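PDB 4YZT: cellulose hydrolase from Bacillus licheniformis, which hydrolyses beta-1,4-glucosidic bonds within cellulose as a three-module endoglucanase of glycoside hydrolase family 5, here bound to cellotetraose. Local coordinates for residues Met94-Val97 with Glu98-Thr101; His116-Ser119 with Trp120-Ser124; Lys203-Leu206 with Leu207-Glu211; Ser226-Asp229 with Tyr230-Trp234; Tyr487-Tyr490 with Asp491-Tyr495. One frame throughout, in Å; residues are numbered along the deposited sequence.

Interaction 1: residues Met94-Val97 with Glu98-Thr101; sequences MNRV and EEVT
R96 and E99 pair one turn apart on helix 91-105, which makes the beta-alpha-beta crossover between strands 70-73 and 110-114 of the TIM barrel. Charge comes first. R96 NH1 gives a hydrogen bond within a salt bridge to E99 OE1 at 2.9 Å, bent to 146° at the hydrogen. The carboxylate oxygen lies at the guanidinium edge, in its plane; the two flat groups stand almost perpendicular, and the oxygen is met from above its own carboxylate plane. A bend at chi2 (65°) turns the arginine along the helix toward its C-terminal end. E47 and the backbone O of V55 take NE and NH2, so three partners fix the rotation of this group. E98, pointing to another side, reaches R147 and K151 with its two oxygens.

Apolar contact backs the charge: V100 CG2 sits over the middle of one guanidinium face, 3.6 Å from R96 CZ. A methionine in place of R96 would probably leave both E47 and E99 without their shared positive mate. On the inner side, V97 and T101 point the same way and both touch L113 of the barrel strand.

Backbone bonds form the usual i to i+4 series, as from E98 N to M94 O at 3.0 Å and from V100 N to R96 O, also at 3.0 Å. The V97-T101 turn has an extra bond. With T101 OG1 beside its own backbone N (chi1 -59°), V97 O accepts two donors from opposite faces of its plane, T101 N at 2.9 Å and T101 OG1 at 2.8 Å.

Interaction 2: residues His116-Ser119 with Trp120-Ser124; sequences HHDS and WLWIS. With BGC (beta-D-glucopyranose), chain B; BGC (beta-D-glucopyranose), chain C.
H117 and W120 meet obliquely, their rings turned 53° to each other, with 4.9 Å between the centroid of the imidazole and that of the indole's five-membered ring. W120 NE1 lies 3.0 Å from H117 ND1, and H117 O lies over one indole face, off toward the rim. H116 CD2 sits over the centre of one face of the H117 ring. H116 NE2 is hydrogen-bonded, in the ring plane, to O3 of the chain B glucose at 3.1 Å, an almost straight bond. Both histidines line the glycan pocket, and H117 also meets W50.

D118 and W122 run side by side, carboxylate and indole nearly perpendicular. W122 NE1 donates to the anti lone pair of D118 OD2 at 2.9 Å, while W77 N holds OD1. W122 carries CG between its backbone N and carbonyl carbon (chi1 60°), which folds the indole back along the helix toward D118. Replacing W122 by an alanine is likely to cost D118 OD2 its indole donor and to open a gap beside T133 and L137. The backbone widens to a pi-type turn, in which I123 N bonds D118 O at 2.9 Å and W122 N reaches the same oxygen from the opposite face of its plane.

This short helix 118-123 follows barrel strand 110-114; W122 and I123 pack on L137 of helix 130-147, where K136 makes a cation-pi contact with the W122 indole.

Interaction 3: residues Lys203-Leu206 with Leu207-Glu211; sequences KDEL and LHSFE
E205 O gathers the closing turn of helix 203-208, taking hydrogen bonds from H208, S209 and F210. S209 N comes in at 2.9 Å from E205 O and F210 N at the same 2.9 Å, the latter nearly along the C=O axis; H208 N, at 3.3 Å, approaches from well above the carbonyl plane. S209 is where the chain leaves helical geometry. Its hydroxyl also ties back to the E205 side chain, S209 OG donating to E205 OE1 at 3.2 Å from above the carboxylate plane. The bend at chi2 of E205 (-71°) brings OE1 round to the serine.

The helix links strands 194-196 and 218-224 of the TIM barrel, and two leucines and a phenylalanine turn it to its neighbours. L206 and F210 lie side by side: the methyl L206 CD1 stands over one face of the phenyl ring in a CH-pi contact, 3.8 Å from its centroid and 16° off the normal. F210 then rests on L220 of strand 218-224 and on N172 and N175 of helix 168-184, whereas L206 and L207 both touch F260 of helix 243-261.

At the start of the helix, K203 folds back through bends at chi3 and chi4 so that NZ makes a salt bridge to D204 OD1 at 2.7 Å. The aliphatic part of the same lysine is crossed by L207, with K203 CG and L207 CD1 4.1 Å apart.

Interaction 4: residues Ser226-Asp229 with Tyr230-Trp234; sequences SPWD and YVSNW
W228 sends its indole edge into the face of W234, a T-shaped (edge-to-face) pair with planes at 86°; W228 NE1 lies 3.5 Å from W234 CH2 and above the six-membered ring. One broad face of W228 is met over its centre by S232 OG, 3.4 Å from W228 CE2. At the root of W234, its CB touches D229 CB at 3.7 Å.

A single short helix, 228-231, sets these groups. P227, at its N-cap position after a cis peptide, offers its O to V231 N at 3.0 Å. At the other end a Schellman motif turns the chain: N233 takes positive phi (48°), its N bonds Y230 O, and W234 N bonds D229 O at 2.8 Å on a lone pair of the carbonyl. That reversal brings the face of W234 up to the edge of W228. Further out, D229 forms a salt bridge with R237, N233 ND2 binds A464 O, and Y230 meets the rings of W240 and Y286. The W228 side chain comes within about 4 Å of a bound glucose.

With the NE1 corner pressed toward the electron-rich face of W234, the N-H probably gains a favourable electrostatic contact there; W234 at the edge and S232 OG over one face together probably limit the turning of the indole.

Interaction 5: residues Tyr487-Tyr490 with Asp491-Tyr495; sequences YLNY and DEDFY
N489 and D493 both hold CG beside their own backbone N (chi1 -66° and -64°), which sends the two side chains the same way and brings D493 OD2 up to the backbone N of N489. N489 N donates to D493 OD2 at 2.8 Å on the anti side of the carboxylate, and D493 N returns a bond to N489 O at 2.9 Å, so the pair grips one residue at both ends of its backbone. D493 OD1 goes to R506 in a salt bridge. The side-chain amide joins in as well: N489 ND2 reaches E492 OE1 at 2.9 Å from above that carboxylate, while N489 OD1 accepts from W235 N.

The chain reverses in a classic gamma turn at D491, whose phi of 78° lets E492 N make a weak bond to Y490 O at 2.9 Å. D491 CB lies over one face of the Y490 ring. F494 in turn receives Y490 CA over its own face, 3.9 Å from the ring centroid, and L488 CB touches F494 CD2 at 3.8 Å.

F494 opens strand 494-497, an outermost strand of a four-stranded antiparallel sheet; its ring also packs on L463 and V466 of strand 462-470, and E492 and D493 lean on helix 505-510.

How the interactions relate
Interactions 1 to 4 belong to the TIM-barrel module, while interaction 5 lies in the last, beta-rich part of the chain. Interaction 2 is buried; the other four are partly buried. Interactions 1 and 3 sit on helices of beta-alpha-beta units, each with an apolar side toward the barrel; a salt bridge crosses interaction 1, but a helix-ending carbonyl dominates interaction 3. Interaction 2 supplies histidines to the glycan pocket, and interaction 4, built on two indoles, brings a tryptophan close to the sugar. In interaction 5 side-chain carboxylates grip a loop. Interactions 4 and 5 touch, W234 CD2 packing 3.3 Å from N489 ND2, which joins barrel to C-terminal module near the glycan.

Interaction 1: residues Met94-Val97 with Glu98-Thr101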
# COMPACT_ATOMS: atom_id res chain seq x y z
N MET A 94 -7.60 26.43 -5.80
CA MET A 94 -8.43 25.86 -6.85
C MET A 94 -7.68 25.83 -8.18
O MET A 94 -7.76 24.86 -8.92
CB MET A 94 -9.75 26.62 -7.01
CG MET A 94 -10.71 25.93 -7.96
SD MET A 94 -11.41 24.39 -7.33
CE MET A 94 -12.80 25.07 -6.42
N ASN A 95 -6.92 26.89 -8.46
CA ASN A 95 -6.11 26.90 -9.67
C ASN A 95 -5.09 25.77 -9.68
O ASN A 95 -4.84 25.16 -10.72
CB ASN A 95 -5.38 28.23 -9.86
CG ASN A 95 -6.32 29.36 -10.24
OD1 ASN A 95 -7.47 29.14 -10.61
ND2 ASN A 95 -5.82 30.59 -10.16
N ARG A 96 -4.49 25.51 -8.52
CA ARG A 96 -3.47 24.47 -8.42
C ARG A 96 -4.10 23.09 -8.59
O ARG A 96 -3.55 22.24 -9.30
CB ARG A 96 -2.71 24.58 -7.09
CG ARG A 96 -1.78 23.40 -6.79
CD ARG A 96 -0.61 23.28 -7.79
NE ARG A 96 0.28 22.16 -7.44
CZ ARG A 96 1.28 21.72 -8.20
NH1 ARG A 96 1.53 22.28 -9.38
NH2 ARG A 96 2.03 20.70 -7.81
N VAL A 97 -5.25 22.85 -7.96
CA VAL A 97 -5.91 21.56 -8.10
C VAL A 97 -6.28 21.33 -9.56
O VAL A 97 -6.12 20.22 -10.08
CB VAL A 97 -7.17 21.44 -7.21
CG1 VAL A 97 -7.90 20.12 -7.48
CG2 VAL A 97 -6.80 21.53 -5.72
N GLU A 98 -6.75 22.38 -10.24
CA GLU A 98 -7.08 22.25 -11.67
C GLU A 98 -5.84 21.96 -12.50
O GLU A 98 -5.87 21.13 -13.41
CB GLU A 98 -7.78 23.51 -12.22
CG GLU A 98 -8.16 23.33 -13.68
CD GLU A 98 -8.92 24.48 -14.31
OE1 GLU A 98 -9.08 25.55 -13.67
OE2 GLU A 98 -9.33 24.32 -15.48
N GLU A 99 -4.74 22.65 -12.20
CA GLU A 99 -3.47 22.41 -12.90
C GLU A 99 -3.05 20.94 -12.81
O GLU A 99 -2.73 20.31 -13.82
CB GLU A 99 -2.36 23.31 -12.34
CG GLU A 99 -0.97 23.00 -12.88
CD GLU A 99 0.06 24.04 -12.47
OE1 GLU A 99 0.38 24.13 -11.27
OE2 GLU A 99 0.52 24.78 -13.36
N VAL A 100 -3.06 20.40 -11.59
CA VAL A 100 -2.64 19.01 -11.39
C VAL A 100 -3.65 18.07 -12.04
O VAL A 100 -3.27 17.10 -12.68
CB VAL A 100 -2.46 18.68 -9.89
CG1 VAL A 100 -2.27 17.19 -9.67
CG2 VAL A 100 -1.29 19.45 -9.32
N THR A 101 -4.94 18.36 -11.91
CA THR A 101 -5.95 17.50 -12.51
C THR A 101 -5.80 17.49 -14.04
O THR A 101 -5.90 16.44 -14.67
CB THR A 101 -7.39 17.93 -12.13
OG1 THR A 101 -7.54 17.89 -10.71
CG2 THR A 101 -8.40 16.97 -12.72

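Interaction 2: residues His116-Ser119 with Trp120-Ser124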
# COMPACT_ATOMS: atom_id res chain seq x y z
N HIS A 116 -10.69 14.69 0.73
CA HIS A 116 -9.97 13.65 1.45
C HIS A 116 -9.96 13.84 2.97
O HIS A 116 -10.94 13.47 3.65
CB HIS A 116 -8.53 13.53 0.89
CG HIS A 116 -7.93 12.17 1.06
ND1 HIS A 116 -8.31 11.08 0.29
CD2 HIS A 116 -7.02 11.69 1.95
CE1 HIS A 116 -7.63 10.02 0.67
NE2 HIS A 116 -6.84 10.36 1.68
N HIS A 117 -8.90 14.41 3.54
CA HIS A 117 -8.78 14.41 5.00
C HIS A 117 -9.69 15.42 5.70
O HIS A 117 -9.78 15.43 6.93
CB HIS A 117 -7.33 14.64 5.41
CG HIS A 117 -6.46 13.44 5.18
ND1 HIS A 117 -6.89 12.16 5.43
CD2 HIS A 117 -5.19 13.33 4.71
CE1 HIS A 117 -5.92 11.30 5.12
NE2 HIS A 117 -4.89 11.99 4.69
N ASP A 118 -10.41 16.22 4.91
CA ASP A 118 -11.57 16.94 5.44
C ASP A 118 -12.50 16.03 6.23
O ASP A 118 -13.17 16.48 7.17
CB ASP A 118 -12.34 17.59 4.30
CG ASP A 118 -11.45 18.46 3.44
OD1 ASP A 118 -10.84 17.91 2.48
OD2 ASP A 118 -11.37 19.66 3.75
N SER A 119 -12.53 14.75 5.86
CA SER A 119 -13.40 13.77 6.52
C SER A 119 -13.28 13.81 8.05
O SER A 119 -14.29 13.83 8.76
CB SER A 119 -13.10 12.35 6.01
OG SER A 119 -11.78 11.95 6.39
N TRP A 120 -12.05 13.84 8.56
CA TRP A 120 -11.86 13.88 10.00
C TRP A 120 -11.45 15.27 10.50
O TRP A 120 -11.62 15.58 11.67
CB TRP A 120 -10.83 12.83 10.45
CG TRP A 120 -9.52 12.89 9.74
CD1 TRP A 120 -9.17 12.19 8.61
CD2 TRP A 120 -8.36 13.67 10.10
NE1 TRP A 120 -7.88 12.49 8.25
CE2 TRP A 120 -7.36 13.40 9.13
CE3 TRP A 120 -8.08 14.58 11.12
CZ2 TRP A 120 -6.10 14.00 9.17
CZ3 TRP A 120 -6.82 15.17 11.16
CH2 TRP A 120 -5.84 14.87 10.19
N LEU A 121 -10.94 16.12 9.61
CA LEU A 121 -10.62 17.48 10.02
C LEU A 121 -11.89 18.28 10.40
O LEU A 121 -11.88 19.03 11.38
CB LEU A 121 -9.83 18.21 8.93
CG LEU A 121 -8.37 17.76 8.78
CD1 LEU A 121 -7.82 18.21 7.44
CD2 LEU A 121 -7.52 18.31 9.93
N TRP A 122 -12.98 18.13 9.64
CA TRP A 122 -14.20 18.85 10.00
C TRP A 122 -15.53 18.18 9.62
O TRP A 122 -16.56 18.46 10.25
CB TRP A 122 -14.17 20.27 9.41
CG TRP A 122 -14.07 20.34 7.90
CD1 TRP A 122 -12.93 20.34 7.13
CD2 TRP A 122 -15.17 20.43 6.98
NE1 TRP A 122 -13.26 20.42 5.80
CE2 TRP A 122 -14.62 20.48 5.67
CE3 TRP A 122 -16.56 20.49 7.13
CZ2 TRP A 122 -15.42 20.57 4.52
CZ3 TRP A 122 -17.36 20.59 5.98
CH2 TRP A 122 -16.78 20.63 4.70
N ILE A 123 -15.53 17.30 8.63
CA ILE A 123 -16.80 16.69 8.19
C ILE A 123 -17.39 15.78 9.29
O ILE A 123 -18.62 15.64 9.39
CB ILE A 123 -16.63 15.93 6.87
CG1 ILE A 123 -16.19 16.90 5.76
CG2 ILE A 123 -17.94 15.26 6.44
CD1 ILE A 123 -15.92 16.23 4.43
N SER A 124 -16.54 15.22 10.15
CA SER A 124 -17.03 14.31 11.20
C SER A 124 -17.79 15.05 12.31
O SER A 124 -18.31 14.43 13.24
CB SER A 124 -15.87 13.51 11.79
OG SER A 124 -14.88 14.38 12.31
C2 BGC B . -6.62 6.80 3.95
C3 BGC B . -5.22 7.14 3.56
C4 BGC B . -4.24 6.54 4.47
C5 BGC B . -4.45 5.02 4.47
C6 BGC B . -3.46 4.22 5.28
C1 BGC B . -6.64 5.30 3.97
O1 BGC B . -7.90 4.69 3.93
O2 BGC B . -7.59 7.24 2.95
O3 BGC B . -5.01 8.62 3.44
O4 BGC B . -2.89 6.90 4.01
O5 BGC B . -5.79 4.77 5.01
O6 BGC B . -3.66 4.55 6.64
C2 BGC C . -0.66 7.49 4.63
C3 BGC C . 0.20 8.00 5.74
C4 BGC C . -0.36 9.28 6.28
C5 BGC C . -1.80 9.10 6.72
C6 BGC C . -2.35 10.42 7.21
C1 BGC C . -2.09 7.33 5.09
O2 BGC C . -0.18 6.23 4.12
O3 BGC C . 1.56 8.16 5.25
O4 BGC C . 0.39 9.79 7.46
O5 BGC C . -2.65 8.59 5.62
O6 BGC C . -3.63 10.22 7.82

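Interaction 3: residues Lys203-Leu206 with Leu207-Glu211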
# COMPACT_ATOMS: atom_id res chain seq x y z
N LYS A 203 -16.07 -2.02 3.38
CA LYS A 203 -16.78 -3.01 2.57
C LYS A 203 -18.04 -3.54 3.26
O LYS A 203 -19.07 -3.77 2.62
CB LYS A 203 -15.81 -4.14 2.23
CG LYS A 203 -16.41 -5.48 1.98
CD LYS A 203 -15.35 -6.54 2.20
CE LYS A 203 -15.26 -6.96 3.66
NZ LYS A 203 -16.30 -7.96 4.03
N ASP A 204 -17.99 -3.70 4.57
CA ASP A 204 -19.14 -4.24 5.27
C ASP A 204 -20.23 -3.19 5.42
O ASP A 204 -21.42 -3.51 5.36
CB ASP A 204 -18.72 -4.81 6.63
CG ASP A 204 -17.85 -6.04 6.48
OD1 ASP A 204 -18.19 -6.91 5.65
OD2 ASP A 204 -16.81 -6.13 7.16
N GLU A 205 -19.84 -1.93 5.56
CA GLU A 205 -20.82 -0.85 5.57
C GLU A 205 -21.52 -0.76 4.21
O GLU A 205 -22.75 -0.55 4.14
CB GLU A 205 -20.18 0.49 5.92
CG GLU A 205 -19.55 0.54 7.31
CD GLU A 205 -20.57 0.56 8.45
OE1 GLU A 205 -21.72 1.02 8.26
OE2 GLU A 205 -20.20 0.12 9.56
N LEU A 206 -20.75 -0.92 3.14
CA LEU A 206 -21.31 -0.88 1.80
C LEU A 206 -22.38 -1.98 1.62
O LEU A 206 -23.40 -1.79 0.95
CB LEU A 206 -20.19 -1.04 0.76
CG LEU A 206 -20.60 -0.78 -0.69
CD1 LEU A 206 -20.77 0.72 -0.92
CD2 LEU A 206 -19.56 -1.36 -1.62
N LEU A 207 -22.13 -3.12 2.25
CA LEU A 207 -22.98 -4.29 2.11
C LEU A 207 -24.21 -4.27 3.02
O LEU A 207 -25.22 -4.92 2.70
CB LEU A 207 -22.16 -5.55 2.39
CG LEU A 207 -21.14 -5.88 1.30
CD1 LEU A 207 -20.19 -6.97 1.76
CD2 LEU A 207 -21.87 -6.29 0.02
N HIS A 208 -24.14 -3.53 4.12
CA HIS A 208 -25.17 -3.66 5.16
C HIS A 208 -25.88 -2.39 5.62
O HIS A 208 -26.96 -2.47 6.18
CB HIS A 208 -24.57 -4.34 6.39
CG HIS A 208 -23.97 -5.68 6.11
ND1 HIS A 208 -24.68 -6.70 5.52
CD2 HIS A 208 -22.72 -6.15 6.32
CE1 HIS A 208 -23.89 -7.75 5.38
NE2 HIS A 208 -22.69 -7.44 5.85
N SER A 209 -25.27 -1.23 5.40
CA SER A 209 -25.84 0.02 5.91
C SER A 209 -26.06 1.03 4.79
O SER A 209 -26.88 1.94 4.87
CB SER A 209 -24.94 0.60 6.98
OG SER A 209 -24.50 -0.41 7.87
N PHE A 210 -25.30 0.85 3.73
CA PHE A 210 -25.34 1.71 2.57
C PHE A 210 -26.60 1.47 1.74
O PHE A 210 -27.07 0.34 1.65
CB PHE A 210 -24.08 1.45 1.74
CG PHE A 210 -24.05 2.14 0.41
CD1 PHE A 210 -23.64 3.46 0.32
CD2 PHE A 210 -24.35 1.45 -0.75
CE1 PHE A 210 -23.56 4.09 -0.92
CE2 PHE A 210 -24.28 2.08 -1.99
CZ PHE A 210 -23.88 3.39 -2.07
N GLU A 211 -27.14 2.54 1.16
CA GLU A 211 -28.13 2.37 0.10
C GLU A 211 -27.75 3.27 -1.08
O GLU A 211 -27.44 4.44 -0.89
CB GLU A 211 -29.55 2.70 0.60
CG GLU A 211 -30.12 1.65 1.54
CD GLU A 211 -30.17 0.24 0.92
OE1 GLU A 211 -30.58 0.11 -0.25
OE2 GLU A 211 -29.78 -0.72 1.61
O HOH W 1 -20.35 -7.98 5.83
O HOH W 2 -26.10 -2.11 1.23

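Interaction 4: residues Ser226-Asp229 with Tyr230-Trp234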
# COMPACT_ATOMS: atom_id res chain seq x y z
N SER A 226 -6.76 -5.66 4.25
CA SER A 226 -6.74 -6.83 5.12
C SER A 226 -5.75 -7.89 4.66
O SER A 226 -5.57 -8.11 3.47
CB SER A 226 -8.14 -7.43 5.22
OG SER A 226 -9.01 -6.50 5.82
N PRO A 227 -5.09 -8.56 5.63
CA PRO A 227 -5.14 -8.35 7.08
C PRO A 227 -4.32 -7.13 7.48
O PRO A 227 -3.19 -7.00 7.02
CB PRO A 227 -4.53 -9.64 7.66
CG PRO A 227 -4.35 -10.59 6.47
CD PRO A 227 -4.24 -9.71 5.27
N TRP A 228 -4.88 -6.26 8.31
CA TRP A 228 -4.22 -5.02 8.68
C TRP A 228 -2.81 -5.25 9.24
O TRP A 228 -1.88 -4.51 8.92
CB TRP A 228 -5.04 -4.26 9.71
CG TRP A 228 -4.38 -2.99 10.14
CD1 TRP A 228 -3.76 -2.74 11.33
CD2 TRP A 228 -4.29 -1.78 9.37
NE1 TRP A 228 -3.27 -1.45 11.34
CE2 TRP A 228 -3.58 -0.84 10.15
CE3 TRP A 228 -4.73 -1.40 8.10
CZ2 TRP A 228 -3.31 0.45 9.71
CZ3 TRP A 228 -4.46 -0.12 7.65
CH2 TRP A 228 -3.76 0.79 8.46
N ASP A 229 -2.67 -6.28 10.07
CA ASP A 229 -1.38 -6.48 10.73
C ASP A 229 -0.34 -7.09 9.78
O ASP A 229 0.86 -6.95 10.01
CB ASP A 229 -1.53 -7.32 12.02
CG ASP A 229 -2.48 -8.49 11.89
OD1 ASP A 229 -3.32 -8.54 10.96
OD2 ASP A 229 -2.39 -9.39 12.75
N TYR A 230 -0.77 -7.72 8.69
CA TYR A 230 0.20 -8.12 7.68
C TYR A 230 0.61 -6.91 6.84
O TYR A 230 1.81 -6.67 6.65
CB TYR A 230 -0.32 -9.24 6.74
CG TYR A 230 0.54 -9.28 5.50
CD1 TYR A 230 1.90 -9.64 5.58
CD2 TYR A 230 0.05 -8.84 4.27
CE1 TYR A 230 2.72 -9.61 4.46
CE2 TYR A 230 0.87 -8.80 3.14
CZ TYR A 230 2.20 -9.19 3.24
OH TYR A 230 3.02 -9.15 2.13
N VAL A 231 -0.36 -6.14 6.33
CA VAL A 231 0.01 -5.06 5.41
C VAL A 231 0.84 -4.00 6.12
O VAL A 231 1.71 -3.39 5.50
CB VAL A 231 -1.23 -4.41 4.71
CG1 VAL A 231 -2.01 -5.47 3.93
CG2 VAL A 231 -2.13 -3.71 5.69
N SER A 232 0.61 -3.84 7.42
CA SER A 232 1.34 -2.83 8.21
C SER A 232 2.54 -3.39 9.01
O SER A 232 3.24 -2.63 9.70
CB SER A 232 0.39 -2.14 9.20
OG SER A 232 -0.68 -1.51 8.51
N ASN A 233 2.76 -4.70 8.89
CA ASN A 233 3.74 -5.42 9.73
C ASN A 233 3.56 -5.06 11.20
O ASN A 233 4.44 -4.50 11.84
CB ASN A 233 5.18 -5.14 9.28
CG ASN A 233 6.19 -6.01 10.02
OD1 ASN A 233 5.83 -6.99 10.67
ND2 ASN A 233 7.46 -5.65 9.93
N TRP A 234 2.38 -5.38 11.72
CA TRP A 234 2.11 -5.25 13.15
C TRP A 234 2.25 -6.61 13.84
O TRP A 234 1.94 -7.64 13.25
CB TRP A 234 0.69 -4.70 13.38
CG TRP A 234 0.54 -3.20 13.22
CD1 TRP A 234 1.38 -2.35 12.57
CD2 TRP A 234 -0.52 -2.40 13.74
NE1 TRP A 234 0.91 -1.06 12.65
CE2 TRP A 234 -0.26 -1.07 13.37
CE3 TRP A 234 -1.67 -2.68 14.50
CZ2 TRP A 234 -1.10 -0.01 13.72
CZ3 TRP A 234 -2.50 -1.63 14.85
CH2 TRP A 234 -2.22 -0.31 14.45

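Interaction 5: residues Tyr487-Tyr490 with Asp491-Tyr495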
# COMPACT_ATOMS: atom_id res chain seq x y z
N TYR A 487 5.23 -8.60 20.59
CA TYR A 487 5.71 -8.11 19.29
C TYR A 487 5.25 -6.67 19.06
O TYR A 487 4.11 -6.31 19.34
CB TYR A 487 5.27 -9.03 18.15
CG TYR A 487 6.18 -10.25 18.07
CD1 TYR A 487 5.87 -11.41 18.75
CD2 TYR A 487 7.37 -10.20 17.36
CE1 TYR A 487 6.69 -12.50 18.71
CE2 TYR A 487 8.21 -11.29 17.31
CZ TYR A 487 7.87 -12.44 17.98
OH TYR A 487 8.70 -13.54 17.93
N LEU A 488 6.19 -5.86 18.58
CA LEU A 488 5.99 -4.44 18.32
C LEU A 488 5.50 -4.19 16.89
O LEU A 488 5.42 -5.11 16.07
CB LEU A 488 7.29 -3.67 18.57
CG LEU A 488 7.98 -3.89 19.94
CD1 LEU A 488 9.26 -3.09 20.00
CD2 LEU A 488 7.05 -3.49 21.07
N ASN A 489 5.21 -2.93 16.58
CA ASN A 489 4.65 -2.56 15.27
C ASN A 489 5.62 -1.73 14.43
O ASN A 489 6.18 -0.75 14.91
CB ASN A 489 3.35 -1.79 15.44
CG ASN A 489 2.22 -2.62 16.05
OD1 ASN A 489 2.30 -3.84 16.12
ND2 ASN A 489 1.16 -1.95 16.49
N TYR A 490 5.81 -2.13 13.18
CA TYR A 490 6.67 -1.39 12.26
C TYR A 490 6.36 0.11 12.21
O TYR A 490 5.20 0.51 12.22
CB TYR A 490 6.56 -1.98 10.86
CG TYR A 490 7.29 -1.17 9.80
CD1 TYR A 490 8.68 -1.13 9.75
CD2 TYR A 490 6.59 -0.44 8.85
CE1 TYR A 490 9.35 -0.39 8.79
CE2 TYR A 490 7.25 0.30 7.87
CZ TYR A 490 8.63 0.32 7.85
OH TYR A 490 9.30 1.05 6.89
N ASP A 491 7.43 0.90 12.18
CA ASP A 491 7.40 2.36 12.00
C ASP A 491 6.99 3.07 13.29
O ASP A 491 7.74 3.92 13.76
CB ASP A 491 6.47 2.76 10.84
CG ASP A 491 6.89 4.06 10.16
OD1 ASP A 491 8.10 4.39 10.14
OD2 ASP A 491 6.00 4.75 9.63
N GLU A 492 5.84 2.75 13.88
CA GLU A 492 5.47 3.46 15.11
C GLU A 492 6.34 3.01 16.29
O GLU A 492 6.61 3.82 17.19
CB GLU A 492 3.98 3.29 15.43
CG GLU A 492 3.56 1.94 15.91
CD GLU A 492 2.04 1.82 16.07
OE1 GLU A 492 1.60 0.90 16.79
OE2 GLU A 492 1.29 2.63 15.48
N ASP A 493 6.82 1.77 16.27
CA ASP A 493 7.66 1.25 17.35
C ASP A 493 9.12 1.03 16.97
O ASP A 493 10.01 1.11 17.82
CB ASP A 493 7.11 -0.08 17.87
CG ASP A 493 5.74 0.06 18.51
OD1 ASP A 493 5.45 1.14 19.05
OD2 ASP A 493 4.99 -0.94 18.49
N PHE A 494 9.39 0.70 15.70
CA PHE A 494 10.77 0.39 15.32
C PHE A 494 11.03 0.64 13.85
O PHE A 494 10.11 0.69 13.04
CB PHE A 494 11.13 -1.07 15.66
CG PHE A 494 10.35 -2.11 14.86
CD1 PHE A 494 10.75 -2.47 13.57
CD2 PHE A 494 9.23 -2.72 15.40
CE1 PHE A 494 10.04 -3.41 12.83
CE2 PHE A 494 8.52 -3.68 14.67
CZ PHE A 494 8.93 -4.02 13.38
N TYR A 495 12.30 0.76 13.51
CA TYR A 495 12.69 0.81 12.10
C TYR A 495 14.17 0.51 11.93
O TYR A 495 14.94 0.51 12.90
CB TYR A 495 12.35 2.17 11.47
CG TYR A 495 12.97 3.38 12.15
CD1 TYR A 495 12.41 3.94 13.30
CD2 TYR A 495 14.10 4.00 11.61
CE1 TYR A 495 12.97 5.07 13.90
CE2 TYR A 495 14.67 5.13 12.22
CZ TYR A 495 14.10 5.66 13.36
OH TYR A 495 14.66 6.77 13.95